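Local coordinates for DUF3298 domain-containing protein (Pseudomonas aeruginosa, PDB 4E72), which is of unknown function but belongs to the DUF3298 family and is probably made as an exported lipoprotein precursor, at residues Val187-Asp192 / Pro204-Pro209; Ala144-Ala149 / Phe174-His179. All coordinates share one frame; numbering follows the deposited sequence.

Contact 1. Residues Val187-Asp192 / Pro204-Pro209; sequences VTLKYD and PELKIP
V187 pairs with I208 and L189 with L206 as hydrogen-bonded pairs of an antiparallel ladder, the strand axes approaching to 4.5 Å at 155°. Each pair closes with two backbone bonds; that from L189 N to L206 O is 2.8 Å long and nearly straight (176° at the hydrogen). Beyond the last bridge, Y191 N still reaches P204 O at 2.9 Å, and Y191 CB packs against P204 CD.

The face carrying T188, K190, E205 and K207 is polar. K190 NZ meets E205 OE2 at 2.9 Å on its anti lone pair; the lysine chain, bent at chi2 (92°) and chi3, passes with CD against E205 CG. The other oxygen, E205 OE1, takes K207 NZ at 3.0 Å, and the same ammonium gives a bond to T188 OG1, 3.1 Å away. One carboxylate thus bridges two lysines, and R92 adds a salt bridge to OE2, so three positive groups probably favour its charged form. T188 OG1 is also bonded to T183.

The opposite face, with V187, L189, L206 and I208, is apolar: L189 CB packs on L206 CB at 3.8 Å, while L189 CD1 lies 4.2 Å from I208 CD1.

Strand 187-190 is the middle strand of a three-stranded sheet, between 179-181 and 205-208. L189 faces helix 142-159, and T188 and K190 touch F120 of strand 115-124.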
# COMPACT_ATOMS: atom_id res chain seq x y z
N VAL A 187 -12.36 3.90 7.19
CA VAL A 187 -11.64 3.90 5.92
C VAL A 187 -10.17 4.37 6.23
O VAL A 187 -9.97 5.41 6.86
CB VAL A 187 -12.36 4.74 4.83
CG1 VAL A 187 -11.44 5.08 3.65
CG2 VAL A 187 -13.59 3.99 4.32
N THR A 188 -9.17 3.57 5.83
CA THR A 188 -7.76 3.94 6.07
C THR A 188 -7.17 4.71 4.88
O THR A 188 -7.25 4.24 3.74
CB THR A 188 -6.90 2.70 6.39
OG1 THR A 188 -7.45 2.07 7.55
CG2 THR A 188 -5.42 3.02 6.65
N LEU A 189 -6.57 5.89 5.15
CA LEU A 189 -5.80 6.68 4.17
C LEU A 189 -4.35 6.59 4.59
O LEU A 189 -3.99 7.09 5.66
CB LEU A 189 -6.22 8.15 4.04
CG LEU A 189 -7.67 8.54 3.79
CD1 LEU A 189 -7.73 9.98 3.32
CD2 LEU A 189 -8.30 7.69 2.74
N LYS A 190 -3.55 5.91 3.78
CA LYS A 190 -2.13 5.71 4.08
C LYS A 190 -1.27 6.61 3.18
O LYS A 190 -1.45 6.64 1.97
CB LYS A 190 -1.78 4.22 3.92
CG LYS A 190 -0.30 3.91 4.03
CD LYS A 190 0.11 3.57 5.41
CE LYS A 190 0.66 2.18 5.49
NZ LYS A 190 1.20 1.91 6.84
N TYR A 191 -0.33 7.33 3.80
CA TYR A 191 0.52 8.31 3.14
C TYR A 191 1.94 7.82 2.95
O TYR A 191 2.51 7.17 3.82
CB TYR A 191 0.53 9.64 3.93
CG TYR A 191 -0.75 10.39 3.67
CD1 TYR A 191 -1.95 9.95 4.22
CD2 TYR A 191 -0.78 11.46 2.78
CE1 TYR A 191 -3.15 10.59 3.92
CE2 TYR A 191 -1.98 12.10 2.48
CZ TYR A 191 -3.17 11.64 3.02
OH TYR A 191 -4.37 12.23 2.68
N ASP A 192 2.50 8.19 1.80
CA ASP A 192 3.89 7.92 1.52
C ASP A 192 4.71 8.75 2.49
O ASP A 192 4.25 9.81 2.94
CB ASP A 192 4.22 8.28 0.06
CG ASP A 192 3.78 7.20 -0.93
OD1 ASP A 192 4.15 6.01 -0.72
OD2 ASP A 192 3.12 7.55 -1.94
N PRO A 204 2.07 7.95 7.68
CA PRO A 204 0.87 8.29 8.46
C PRO A 204 -0.40 7.63 7.94
O PRO A 204 -0.60 7.48 6.73
CB PRO A 204 0.78 9.82 8.33
CG PRO A 204 2.15 10.27 7.97
CD PRO A 204 2.74 9.16 7.17
N GLU A 205 -1.23 7.19 8.89
CA GLU A 205 -2.53 6.57 8.60
C GLU A 205 -3.65 7.42 9.14
O GLU A 205 -3.74 7.63 10.36
CB GLU A 205 -2.65 5.13 9.17
CG GLU A 205 -1.92 4.10 8.34
CD GLU A 205 -2.11 2.64 8.73
OE1 GLU A 205 -3.03 2.34 9.53
OE2 GLU A 205 -1.36 1.79 8.21
N LEU A 206 -4.48 7.92 8.22
CA LEU A 206 -5.67 8.70 8.53
C LEU A 206 -6.85 7.76 8.56
O LEU A 206 -6.91 6.83 7.74
CB LEU A 206 -5.88 9.81 7.48
CG LEU A 206 -5.40 11.23 7.83
CD1 LEU A 206 -3.92 11.27 8.19
CD2 LEU A 206 -5.66 12.16 6.67
N LYS A 207 -7.78 7.97 9.51
CA LYS A 207 -8.95 7.11 9.61
C LYS A 207 -10.22 7.92 9.48
O LYS A 207 -10.46 8.84 10.28
CB LYS A 207 -8.97 6.32 10.94
CG LYS A 207 -7.67 5.61 11.30
CD LYS A 207 -7.50 4.29 10.57
CE LYS A 207 -6.13 3.70 10.86
NZ LYS A 207 -5.96 2.35 10.27
N ILE A 208 -11.04 7.59 8.46
CA ILE A 208 -12.34 8.25 8.32
C ILE A 208 -13.38 7.27 8.81
O ILE A 208 -13.54 6.21 8.20
CB ILE A 208 -12.71 8.79 6.92
CG1 ILE A 208 -11.60 9.66 6.30
CG2 ILE A 208 -14.05 9.54 6.98
CD1 ILE A 208 -11.62 9.64 4.77
N PRO A 209 -14.13 7.62 9.88
CA PRO A 209 -15.22 6.72 10.32
C PRO A 209 -16.29 6.56 9.24
O PRO A 209 -16.69 7.55 8.64
CB PRO A 209 -15.79 7.44 11.57
CG PRO A 209 -14.70 8.39 12.01
CD PRO A 209 -14.07 8.84 10.71

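Contact 2. Residues Ala144-Ala149 / Phe174-His179; sequences AFWKQA and FQRTPH
W146 lays its indole beneath the side chain of R176, which runs over one face from the six-membered ring to the pyrrole ring. R176 CG stands 3.7 Å from the six-ring centroid and only 15° off its normal, the geometry of a CH-pi contact. Farther out, the guanidinium lies flat on the indole, its plane 10° from the ring plane and the centres 4.1 Å apart: a parallel cation-pi stack. NE is the guanidinium atom nearest the indole, 3.6 Å from W146 CD1. Because the chain is extended from CG to NE, methylene and guanidinium use the same aromatic surface.

F145, from the same helix, turns its ring edge to the opposite face, with CD2 3.8 Å above the indole plane over its centre; the indole is thus covered on both faces, flat by R176 and edge-on by F145. At the indole edge, W146 CH2 comes to 3.3 Å from T177 O, near the ring plane. W146 NE1 is bonded to E142, one turn earlier, and the same carboxylate forms a long, weak ion pair with R176 NH1.

F174 of the loop meets the helix about one turn beyond W146, at A149. With CG anti to the backbone N (chi1 -178°), the ring is carried toward the helix, where CZ touches A149 CB at 3.5 Å and CE2 lies 3.9 Å from W146 O. The junction across these segments therefore rests on stacking and apolar packing.

The helical residues belong to helix 142-159, and the facing loop leads from helix 166-171 into strand 179-181. L189 of strand 187-190 touches F145, W146 and T177, while F174 packs on L206 of strand 205-208, so the helix and F174 cover the face of the three-stranded sheet that carries L189, L206 and I208.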
# COMPACT_ATOMS: atom_id res chain seq x y z
N ALA A 144 -16.50 15.57 -1.72
CA ALA A 144 -17.03 15.30 -0.37
C ALA A 144 -16.14 14.30 0.41
O ALA A 144 -15.96 14.46 1.61
CB ALA A 144 -18.46 14.78 -0.46
N PHE A 145 -15.56 13.30 -0.29
CA PHE A 145 -14.65 12.33 0.35
C PHE A 145 -13.38 13.02 0.89
O PHE A 145 -12.98 12.78 2.04
CB PHE A 145 -14.26 11.22 -0.63
CG PHE A 145 -13.26 10.21 -0.09
CD1 PHE A 145 -13.69 9.16 0.72
CD2 PHE A 145 -11.91 10.29 -0.41
CE1 PHE A 145 -12.79 8.21 1.19
CE2 PHE A 145 -11.01 9.35 0.07
CZ PHE A 145 -11.45 8.33 0.88
N TRP A 146 -12.76 13.89 0.08
CA TRP A 146 -11.52 14.53 0.53
C TRP A 146 -11.81 15.58 1.60
O TRP A 146 -10.93 15.85 2.42
CB TRP A 146 -10.67 15.06 -0.63
CG TRP A 146 -10.16 13.93 -1.50
CD1 TRP A 146 -10.63 13.57 -2.73
CD2 TRP A 146 -9.18 12.94 -1.14
NE1 TRP A 146 -9.96 12.47 -3.18
CE2 TRP A 146 -9.08 12.04 -2.21
CE3 TRP A 146 -8.35 12.75 -0.01
CZ2 TRP A 146 -8.19 10.96 -2.21
CZ3 TRP A 146 -7.51 11.65 0.01
CH2 TRP A 146 -7.42 10.78 -1.08
N LYS A 147 -13.07 16.09 1.68
CA LYS A 147 -13.48 17.00 2.76
C LYS A 147 -13.49 16.25 4.08
O LYS A 147 -13.05 16.82 5.07
CB LYS A 147 -14.85 17.64 2.49
CG LYS A 147 -14.83 18.67 1.36
CD LYS A 147 -14.32 20.05 1.78
CE LYS A 147 -14.51 21.08 0.68
NZ LYS A 147 -15.94 21.41 0.44
N GLN A 148 -13.93 14.96 4.09
CA GLN A 148 -13.92 14.09 5.27
C GLN A 148 -12.51 13.66 5.63
O GLN A 148 -12.20 13.46 6.80
CB GLN A 148 -14.83 12.86 5.09
CG GLN A 148 -16.31 13.19 4.85
CD GLN A 148 -16.87 14.16 5.85
OE1 GLN A 148 -16.89 13.90 7.05
NE2 GLN A 148 -17.29 15.34 5.39
N ALA A 149 -11.65 13.51 4.61
CA ALA A 149 -10.23 13.17 4.75
C ALA A 149 -9.51 14.31 5.48
O ALA A 149 -8.66 14.04 6.32
CB ALA A 149 -9.62 12.95 3.37
N PHE A 174 -2.20 19.55 4.18
CA PHE A 174 -2.94 18.35 3.83
C PHE A 174 -2.79 18.11 2.31
O PHE A 174 -2.71 19.06 1.52
CB PHE A 174 -4.40 18.47 4.27
CG PHE A 174 -5.21 17.22 3.99
CD1 PHE A 174 -4.81 15.98 4.50
CD2 PHE A 174 -6.31 17.26 3.14
CE1 PHE A 174 -5.54 14.83 4.21
CE2 PHE A 174 -7.02 16.09 2.84
CZ PHE A 174 -6.65 14.89 3.40
N GLN A 175 -2.70 16.84 1.94
CA GLN A 175 -2.50 16.38 0.57
C GLN A 175 -3.36 15.16 0.33
O GLN A 175 -3.69 14.47 1.29
CB GLN A 175 -1.00 16.00 0.39
CG GLN A 175 -0.46 16.14 -1.03
CD GLN A 175 0.84 15.40 -1.25
OE1 GLN A 175 1.82 15.56 -0.50
NE2 GLN A 175 0.90 14.62 -2.32
N ARG A 176 -3.71 14.86 -0.93
CA ARG A 176 -4.44 13.63 -1.21
C ARG A 176 -3.45 12.47 -1.19
O ARG A 176 -2.24 12.69 -1.23
CB ARG A 176 -5.15 13.68 -2.58
CG ARG A 176 -6.35 14.62 -2.69
CD ARG A 176 -6.89 14.54 -4.11
NE ARG A 176 -8.00 15.45 -4.35
CZ ARG A 176 -8.83 15.36 -5.39
NH1 ARG A 176 -8.66 14.40 -6.29
NH2 ARG A 176 -9.84 16.21 -5.52
N THR A 177 -3.96 11.25 -1.20
CA THR A 177 -3.11 10.07 -1.27
C THR A 177 -3.73 9.08 -2.25
O THR A 177 -4.95 8.97 -2.25
CB THR A 177 -2.84 9.44 0.13
OG1 THR A 177 -1.95 8.33 -0.04
CG2 THR A 177 -4.13 8.99 0.87
N PRO A 178 -2.95 8.34 -3.08
CA PRO A 178 -3.57 7.29 -3.91
C PRO A 178 -3.93 6.02 -3.11
O PRO A 178 -4.63 5.17 -3.66
CB PRO A 178 -2.49 6.96 -4.95
CG PRO A 178 -1.27 7.62 -4.51
CD PRO A 178 -1.48 8.35 -3.23
N HIS A 179 -3.47 5.88 -1.84
CA HIS A 179 -3.62 4.64 -1.03
C HIS A 179 -4.74 4.73 -0.02
O HIS A 179 -4.59 5.28 1.08
CB HIS A 179 -2.30 4.30 -0.30
CG HIS A 179 -1.05 4.62 -1.09
ND1 HIS A 179 -0.84 4.11 -2.37
CD2 HIS A 179 0.03 5.34 -0.71
CE1 HIS A 179 0.35 4.56 -2.74
NE2 HIS A 179 0.94 5.26 -1.76

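The centres of the two contacts lie 9 Å apart, and they follow in series along the chain: contact 2 closes before contact 1 opens. All four segments belong to the part of the chain that defines the DUF3298 family. Contact 2 joins helix 142-159 to the loop that enters strand 179-181, the edge strand next to 187-190, while contact 1 adds the other edge strand. They touch directly: T177 OG1 is 2.7 Å from K190 O and Q175 O is 2.7 Å from Y191 OH, both probable hydrogen bonds, and A149 CB packs on L189 CD1. Helix, loop and sheet thus form one continuous packed unit, whose polar sheet face meets strands 84-95 and 115-124 of the six-stranded sheet.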